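PDB 3IMM: putative secreted glycosylhydrolase from Parabacteroides distasonis ATCC 8503, which probably acts as a secreted hydrolase of the 3-keto-disaccharide hydrolase family, possibly on glycosidic bonds. Local coordinates for residues Glu23-Thr28 and Glu38-Lys43; Glu50-Phe55 and Asn195-Ser200; Glu81-Asp86 and Ala103-Leu108. All blocks are in the same frame, centred on the assembly; numbering follows the deposited sequence.

Contact 1. Residues Glu23-Thr28 and Glu38-Lys43; sequences EVWSET and ESIWTK
Trp25 lays one face of its indole over Ile40 and sends its ring N-H to the carbonyl of Glu38, tying a two-stranded hairpin (25-28 with 31-34) to strand 40-42, part of the five-stranded sheet of a concanavalin-like beta sandwich. The tight part is the face contact. Ile40 CG2 stands 3.5 Å from the centroid of the six-membered ring of Trp25, only 10° off the ring normal, which meets the definition of a CH-pi interaction. With Ile40 CG1 anti to the backbone N (chi1 179°), CG2 takes the position between the backbone N and the carbonyl carbon and is the branch over the ring; Ile40 CD1 lies 4.1 Å from Trp25 CB and CG. Leu32 and Ala34 of the hairpin and Leu182 of strand 179-182 also touch the indole, and Leu182 touches Ile40 as well.

Around the side chain of Glu38 the contact thins out. Val24 CG1 rests 3.6 Å from Glu38 O, while the nearest side-chain approach of this pair, Val24 CG1 to Glu38 CB, is 4.4 Å. Glu38 is solvent-exposed, and no atom of its side chain comes closer than CB. The CA atoms of Trp25 and Ile40 are 7.2 Å apart, too far for backbone pairing, so the join is made by side chains of 23-28 against the side chain of Ile40 and the backbone of Glu38. One polar bond helps to set the rotation of the indole: Trp25 NE1 donates to Glu38 O at 2.8 Å, bent to 145° at the hydrogen, with the oxygen tilted out of the ring plane.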
# COMPACT_ATOMS: atom_id res chain seq x y z
N GLU A 23 -2.62 7.81 19.90
CA GLU A 23 -3.52 8.93 19.63
C GLU A 23 -3.79 9.09 18.13
O GLU A 23 -4.62 9.92 17.74
CB GLU A 23 -2.96 10.25 20.24
CG GLU A 23 -2.66 10.14 21.73
CD GLU A 23 -3.88 9.69 22.57
OE1 GLU A 23 -4.86 10.49 22.60
OE2 GLU A 23 -3.85 8.56 23.20
N VAL A 24 -3.08 8.35 17.29
CA VAL A 24 -3.30 8.40 15.87
C VAL A 24 -4.07 7.13 15.46
O VAL A 24 -5.10 7.20 14.81
CB VAL A 24 -1.98 8.56 15.12
CG1 VAL A 24 -2.17 8.64 13.55
CG2 VAL A 24 -1.25 9.79 15.64
N TRP A 25 -3.55 5.98 15.86
CA TRP A 25 -4.03 4.71 15.33
C TRP A 25 -4.72 3.94 16.39
O TRP A 25 -4.20 3.81 17.49
CB TRP A 25 -2.87 3.88 14.82
CG TRP A 25 -2.36 4.35 13.50
CD1 TRP A 25 -1.33 5.19 13.28
CD2 TRP A 25 -2.88 4.00 12.21
NE1 TRP A 25 -1.17 5.40 11.94
CE2 TRP A 25 -2.13 4.69 11.26
CE3 TRP A 25 -3.92 3.17 11.78
CZ2 TRP A 25 -2.35 4.55 9.88
CZ3 TRP A 25 -4.16 3.06 10.42
CH2 TRP A 25 -3.36 3.73 9.48
N SER A 26 -5.88 3.40 16.04
CA SER A 26 -6.66 2.58 16.99
C SER A 26 -7.60 1.61 16.26
O SER A 26 -8.04 1.83 15.12
CB SER A 26 -7.44 3.47 17.95
OG SER A 26 -8.51 4.08 17.29
N GLU A 27 -7.87 0.51 16.92
CA GLU A 27 -8.89 -0.42 16.49
C GLU A 27 -10.26 -0.18 17.17
O GLU A 27 -10.34 -0.15 18.42
CB GLU A 27 -8.43 -1.85 16.82
CG GLU A 27 -7.14 -2.27 16.14
CD GLU A 27 -6.69 -3.64 16.59
OE1 GLU A 27 -6.56 -3.89 17.84
OE2 GLU A 27 -6.48 -4.47 15.68
N THR A 28 -11.31 -0.05 16.36
CA THR A 28 -12.69 0.14 16.84
C THR A 28 -13.51 -0.98 16.24
O THR A 28 -13.58 -1.13 15.01
CB THR A 28 -13.27 1.50 16.38
OG1 THR A 28 -12.51 2.57 16.95
CG2 THR A 28 -14.79 1.66 16.76
N GLU A 38 0.26 10.48 10.72
CA GLU A 38 1.38 9.56 10.90
C GLU A 38 1.04 8.11 10.58
O GLU A 38 -0.11 7.68 10.74
CB GLU A 38 1.91 9.67 12.32
CG GLU A 38 3.21 8.94 12.59
CD GLU A 38 3.70 9.17 14.02
OE1 GLU A 38 3.20 8.54 14.99
OE2 GLU A 38 4.60 10.03 14.16
N SER A 39 2.05 7.38 10.10
CA SER A 39 1.93 5.99 9.70
C SER A 39 1.97 5.01 10.87
O SER A 39 2.32 5.36 12.01
CB SER A 39 3.06 5.66 8.70
OG SER A 39 3.00 6.47 7.52
N ILE A 40 1.61 3.76 10.59
CA ILE A 40 1.73 2.64 11.55
C ILE A 40 2.65 1.60 10.91
O ILE A 40 2.52 1.31 9.71
CB ILE A 40 0.33 2.01 11.93
CG1 ILE A 40 0.49 0.84 12.92
CG2 ILE A 40 -0.51 1.59 10.67
CD1 ILE A 40 -0.72 0.56 13.72
N TRP A 41 3.60 1.06 11.68
CA TRP A 41 4.59 0.17 11.12
C TRP A 41 4.64 -1.11 11.88
O TRP A 41 4.34 -1.15 13.08
CB TRP A 41 6.00 0.79 11.13
CG TRP A 41 6.08 2.10 10.40
CD1 TRP A 41 6.06 3.34 10.96
CD2 TRP A 41 6.16 2.30 8.98
NE1 TRP A 41 6.12 4.30 9.98
CE2 TRP A 41 6.19 3.69 8.76
CE3 TRP A 41 6.27 1.43 7.89
CZ2 TRP A 41 6.29 4.23 7.48
CZ3 TRP A 41 6.36 1.96 6.64
CH2 TRP A 41 6.35 3.36 6.43
N THR A 42 5.08 -2.16 11.19
CA THR A 42 5.48 -3.36 11.85
C THR A 42 6.74 -3.07 12.67
O THR A 42 7.52 -2.17 12.33
CB THR A 42 5.73 -4.51 10.84
OG1 THR A 42 6.68 -4.10 9.88
CG2 THR A 42 4.43 -4.91 10.14
N LYS A 43 6.93 -3.81 13.76
CA LYS A 43 8.14 -3.69 14.55
C LYS A 43 9.28 -4.50 13.91
O LYS A 43 10.46 -4.25 14.19
CB LYS A 43 7.90 -4.20 15.98
CG LYS A 43 7.07 -3.29 16.87
CD LYS A 43 7.04 -3.89 18.30
CE LYS A 43 6.40 -2.96 19.28
NZ LYS A 43 6.15 -3.70 20.49

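Contact 2. Residues Glu50-Phe55 and Asn195-Ser200; sequences ELDLDF and NIKIRS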
# COMPACT_ATOMS: atom_id res chain seq x y z
N GLU A 50 3.24 -12.86 1.64
CA GLU A 50 2.00 -12.34 1.14
C GLU A 50 1.21 -11.69 2.27
O GLU A 50 1.08 -12.26 3.41
CB GLU A 50 1.17 -13.41 0.41
CG GLU A 50 0.88 -14.63 1.13
CD GLU A 50 0.22 -15.68 0.23
OE1 GLU A 50 -0.20 -15.36 -0.88
OE2 GLU A 50 0.15 -16.83 0.65
N LEU A 51 0.73 -10.48 1.96
CA LEU A 51 0.01 -9.65 2.89
C LEU A 51 -1.42 -9.59 2.38
O LEU A 51 -1.66 -9.31 1.22
CB LEU A 51 0.68 -8.26 2.94
CG LEU A 51 0.04 -7.11 3.73
CD1 LEU A 51 0.12 -7.38 5.23
CD2 LEU A 51 0.69 -5.77 3.38
N ASP A 52 -2.37 -9.90 3.27
CA ASP A 52 -3.81 -9.78 3.02
C ASP A 52 -4.37 -8.69 3.91
O ASP A 52 -3.98 -8.55 5.10
CB ASP A 52 -4.53 -11.06 3.41
CG ASP A 52 -4.84 -11.94 2.26
OD1 ASP A 52 -4.06 -11.98 1.32
OD2 ASP A 52 -5.87 -12.59 2.32
N LEU A 53 -5.33 -7.95 3.36
CA LEU A 53 -6.04 -6.96 4.14
C LEU A 53 -7.37 -6.63 3.48
O LEU A 53 -7.50 -6.70 2.27
CB LEU A 53 -5.22 -5.69 4.27
CG LEU A 53 -4.85 -4.89 3.00
CD1 LEU A 53 -4.77 -3.41 3.31
CD2 LEU A 53 -3.54 -5.37 2.36
N ASP A 54 -8.34 -6.27 4.31
CA ASP A 54 -9.60 -5.74 3.84
C ASP A 54 -9.44 -4.26 4.00
O ASP A 54 -8.73 -3.82 4.91
CB ASP A 54 -10.77 -6.22 4.72
CG ASP A 54 -10.93 -7.75 4.76
OD1 ASP A 54 -10.34 -8.45 3.91
OD2 ASP A 54 -11.64 -8.27 5.66
N PHE A 55 -10.06 -3.49 3.10
CA PHE A 55 -10.20 -2.07 3.31
C PHE A 55 -11.53 -1.56 2.77
O PHE A 55 -12.12 -2.16 1.85
CB PHE A 55 -9.03 -1.32 2.68
CG PHE A 55 -8.99 -1.37 1.20
CD1 PHE A 55 -9.63 -0.37 0.44
CD2 PHE A 55 -8.30 -2.38 0.54
CE1 PHE A 55 -9.58 -0.39 -0.94
CE2 PHE A 55 -8.26 -2.42 -0.86
CZ PHE A 55 -8.90 -1.44 -1.60
N ASN A 195 -8.76 -7.31 9.18
CA ASN A 195 -8.19 -8.59 8.82
C ASN A 195 -6.82 -8.44 8.13
O ASN A 195 -6.57 -9.07 7.14
CB ASN A 195 -9.16 -9.36 7.90
CG ASN A 195 -10.40 -9.81 8.62
OD1 ASN A 195 -10.29 -10.38 9.70
ND2 ASN A 195 -11.56 -9.58 8.03
N ILE A 196 -5.93 -7.63 8.71
CA ILE A 196 -4.59 -7.44 8.17
C ILE A 196 -3.71 -8.56 8.70
O ILE A 196 -3.45 -8.67 9.92
CB ILE A 196 -4.01 -6.10 8.54
CG1 ILE A 196 -5.03 -4.99 8.33
CG2 ILE A 196 -2.75 -5.81 7.73
CD1 ILE A 196 -4.72 -3.77 9.15
N LYS A 197 -3.27 -9.40 7.77
CA LYS A 197 -2.53 -10.61 8.09
C LYS A 197 -1.45 -10.92 7.06
O LYS A 197 -1.45 -10.43 5.94
CB LYS A 197 -3.48 -11.81 8.24
CG LYS A 197 -4.39 -12.09 7.01
CD LYS A 197 -5.40 -13.13 7.35
CE LYS A 197 -5.96 -13.88 6.12
NZ LYS A 197 -6.99 -14.88 6.58
N ILE A 198 -0.51 -11.74 7.47
CA ILE A 198 0.67 -11.99 6.68
C ILE A 198 1.07 -13.47 6.84
O ILE A 198 0.84 -14.08 7.88
CB ILE A 198 1.81 -11.03 7.08
CG1 ILE A 198 2.98 -11.14 6.11
CG2 ILE A 198 2.28 -11.26 8.56
CD1 ILE A 198 3.99 -10.01 6.26
N ARG A 199 1.64 -14.05 5.79
CA ARG A 199 2.37 -15.30 5.92
C ARG A 199 3.49 -15.37 4.91
O ARG A 199 3.49 -14.65 3.92
CB ARG A 199 1.45 -16.49 5.78
CG ARG A 199 0.91 -16.67 4.45
CD ARG A 199 0.11 -17.97 4.32
NE ARG A 199 -0.56 -17.91 3.02
CZ ARG A 199 -1.56 -18.70 2.65
NH1 ARG A 199 -2.05 -19.62 3.47
NH2 ARG A 199 -2.12 -18.52 1.46
N SER A 200 4.44 -16.26 5.15
CA SER A 200 5.58 -16.40 4.26
C SER A 200 5.19 -17.13 2.99
O SER A 200 4.28 -17.95 2.98
CB SER A 200 6.72 -17.12 4.96
OG SER A 200 7.06 -16.39 6.15
O HOH W 1 2.29 -18.70 1.27
O HOH W 2 -7.76 -9.93 4.93
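Glu50 and Arg199 run side by side from neighbouring antiparallel strands and are joined by a salt bridge in which the guanidinium meets the carboxylate side-on. The segments 50-55 and 195-200 are 4.7 Å apart at their axes, their directions 175° apart. Glu50 with Arg199 and Asp52 with Lys197 are hydrogen-bonded pairs, each closed by two N-H to O bonds; Leu51 and Ile198 form the non-hydrogen-bonded pair between them.

From CB, the Glu50 chain turns to place CG between the backbone N and the carbonyl carbon (chi1 55°). Glu50 CG lies beside Arg199 O and 3.9 Å from Arg199 CG, so the two stems touch. Glu50 CD follows on an extended chain and comes 3.7 Å from Arg199 NE. At the tip, Glu50 OE2 accepts from Arg199 NE at 2.7 Å and from Arg199 NH2 at 2.9 Å. Both donors come from the same face of the carboxylate, NE on the anti side and NH2 from above its plane, while the oxygen lies close to the guanidinium plane. A water donates to OE2 and to Ser200 O, so three donors grip this one oxygen.

At the other end Asn195 ND2 gives Asp54 OD2 a straight bond of 2.7 Å, the amide and carboxylate planes being 80° apart. Asp54 OD2 also pairs with Arg194, and the carboxylate of Asp52 with Arg126. On the opposite face Leu51 CD1 meets Ile196 CG2 at 4.1 Å.

In the six-stranded sheet, strand 49-57 lies between 191-200 and 122-130; the Leu51 face packs on Ile180 and Val65 of the other sheet, while Trp7 touches the Asp52 and Arg199 side.

Contact 3. Residues Glu81-Asp86 and Ala103-Leu108; sequences EIQIAD and AIYGHL. With NA (sodium ion), chain D.
Three side chains with CG anti to the backbone N, those of Glu81, Gln83 and Tyr105 (chi1 176° in the tyrosine), converge beside a sodium ion. Beyond CG the two strand residues differ: Glu81 stays extended, whereas Gln83 bends at chi2 (75°) to carry its CD round. Their oxygens reach the metal, Gln83 OE1 at 2.4 Å and Glu81 OE2 at 2.7 Å.

Tyr105 packs against both ligands without binding the ion. Glu81 lies alongside it and brings OE1 to 3.6 Å from Tyr105 CB, while Gln83 OE1 is 3.5 Å from Tyr105 CD1. The amide of Gln83 is turned 25° from the ring plane, the carboxylate of Glu81 more steeply. An alanine in place of Tyr105 would probably open a gap beside the two ligand side chains, where CD1 of the ring had met Gln83 OE1 and CD2 had met Glu81 OE1.

The backbones are joined by a single bridge, Ile82 with Ile104, flanked by two bonds: Tyr105 N to Glu81 O at 2.8 Å, and Gln83 N to Ala103 O at 2.7 Å. A water accepts from Glu81 N and donates to Tyr105 O. The same carbonyl accepts from His107 ND1 in a nearly straight bond, and His107 and Leu108 both face Ile104 in a classic beta bulge, their N-H groups sharing Ile104 O.

Second-shell partners position the ligands: Gln183 donates to Glu81 OE2, and Gln83 NE2 is held by Glu99 O. With Asn62 OD1 and Ser63 O of the neighbouring strand 62-69, the two ligands make a sodium site at the edge strand of the five-stranded sheet, with the 103-108 loop laid against that edge.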
# COMPACT_ATOMS: atom_id res chain seq x y z
N GLU A 81 5.13 1.60 -2.46
CA GLU A 81 3.75 1.86 -2.06
C GLU A 81 2.75 1.30 -3.07
O GLU A 81 2.77 1.61 -4.28
CB GLU A 81 3.47 3.35 -1.88
CG GLU A 81 2.03 3.65 -1.59
CD GLU A 81 1.78 5.14 -1.46
OE1 GLU A 81 2.65 5.93 -1.89
OE2 GLU A 81 0.70 5.50 -0.95
N ILE A 82 1.88 0.45 -2.53
CA ILE A 82 0.73 -0.06 -3.23
C ILE A 82 -0.41 0.91 -2.96
O ILE A 82 -0.85 1.07 -1.84
CB ILE A 82 0.32 -1.47 -2.79
CG1 ILE A 82 1.45 -2.50 -3.05
CG2 ILE A 82 -0.93 -1.89 -3.63
CD1 ILE A 82 2.67 -2.45 -2.14
N GLN A 83 -0.83 1.59 -4.03
CA GLN A 83 -1.88 2.58 -3.94
C GLN A 83 -3.23 2.00 -3.53
O GLN A 83 -3.67 0.97 -4.06
CB GLN A 83 -2.05 3.22 -5.32
CG GLN A 83 -3.07 4.33 -5.41
CD GLN A 83 -2.62 5.62 -4.81
OE1 GLN A 83 -1.66 5.66 -4.03
NE2 GLN A 83 -3.29 6.71 -5.17
N ILE A 84 -3.92 2.70 -2.64
CA ILE A 84 -5.33 2.43 -2.34
C ILE A 84 -6.06 3.71 -2.61
O ILE A 84 -5.68 4.76 -2.09
CB ILE A 84 -5.58 2.02 -0.86
CG1 ILE A 84 -4.98 0.68 -0.57
CG2 ILE A 84 -7.08 1.93 -0.60
CD1 ILE A 84 -5.05 0.30 0.88
N ALA A 85 -7.08 3.65 -3.45
CA ALA A 85 -7.75 4.85 -3.87
C ALA A 85 -9.18 4.56 -4.25
O ALA A 85 -9.51 3.49 -4.75
CB ALA A 85 -7.00 5.53 -5.06
N ASP A 86 -10.02 5.56 -4.03
CA ASP A 86 -11.38 5.57 -4.58
C ASP A 86 -11.38 5.93 -6.06
O ASP A 86 -11.51 7.08 -6.42
CB ASP A 86 -12.26 6.59 -3.83
CG ASP A 86 -13.64 6.71 -4.43
OD1 ASP A 86 -14.09 5.72 -5.08
OD2 ASP A 86 -14.29 7.77 -4.27
N ALA A 103 -2.46 0.09 -7.95
CA ALA A 103 -1.25 0.47 -8.63
C ALA A 103 -0.06 0.46 -7.67
O ALA A 103 -0.22 0.52 -6.45
CB ALA A 103 -1.40 1.82 -9.25
N ILE A 104 1.14 0.44 -8.26
CA ILE A 104 2.37 0.77 -7.53
C ILE A 104 2.56 2.26 -7.72
O ILE A 104 2.87 2.76 -8.84
CB ILE A 104 3.60 -0.04 -8.00
CG1 ILE A 104 3.27 -1.52 -8.08
CG2 ILE A 104 4.83 0.18 -7.04
CD1 ILE A 104 2.85 -2.08 -6.70
N TYR A 105 2.31 2.99 -6.63
CA TYR A 105 2.15 4.42 -6.70
C TYR A 105 3.38 5.03 -7.32
O TYR A 105 4.51 4.73 -6.94
CB TYR A 105 1.88 5.10 -5.35
CG TYR A 105 1.84 6.58 -5.53
CD1 TYR A 105 0.73 7.17 -6.08
CD2 TYR A 105 2.96 7.38 -5.25
CE1 TYR A 105 0.69 8.54 -6.34
CE2 TYR A 105 2.93 8.75 -5.50
CZ TYR A 105 1.78 9.32 -6.02
OH TYR A 105 1.69 10.65 -6.27
N GLY A 106 3.15 5.91 -8.27
CA GLY A 106 4.24 6.61 -8.98
C GLY A 106 5.06 5.83 -9.98
O GLY A 106 5.95 6.41 -10.66
N HIS A 107 4.72 4.54 -10.14
CA HIS A 107 5.58 3.59 -10.87
C HIS A 107 4.90 2.70 -11.91
O HIS A 107 5.47 2.44 -12.99
CB HIS A 107 6.37 2.74 -9.86
CG HIS A 107 7.37 3.54 -9.09
ND1 HIS A 107 7.03 4.26 -7.96
CD2 HIS A 107 8.68 3.78 -9.32
CE1 HIS A 107 8.11 4.89 -7.52
NE2 HIS A 107 9.12 4.62 -8.33
N LEU A 108 3.71 2.20 -11.59
CA LEU A 108 3.03 1.24 -12.44
C LEU A 108 1.52 1.25 -12.22
O LEU A 108 1.05 1.12 -11.09
CB LEU A 108 3.59 -0.18 -12.16
CG LEU A 108 3.01 -1.32 -13.01
CD1 LEU A 108 3.44 -1.17 -14.53
CD2 LEU A 108 3.41 -2.66 -12.39
NA NA D . -1.46 6.81 -1.92
O HOH W 3 5.80 2.81 -4.88

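All three contacts are largely buried, yet their chemistry follows their place in the sandwich. Contact 2 is regular pairing inside the six-stranded sheet, with charged side chains on one face and aliphatic ones turned to the other sheet. Contacts 1 and 3 both reach the five-stranded sheet, their centres about 21 Å apart: contact 1 attaches a hairpin mainly through side chains and lies farthest from the chain centre, whereas contact 3, the most central, joins a loop to strand 80-85 through backbone bonds and holds a metal. Contact 3 is nested in the chain between the strands of contact 2, and the two touch where Phe55 CE1 packs 3.4 Å from Ile84 CG2.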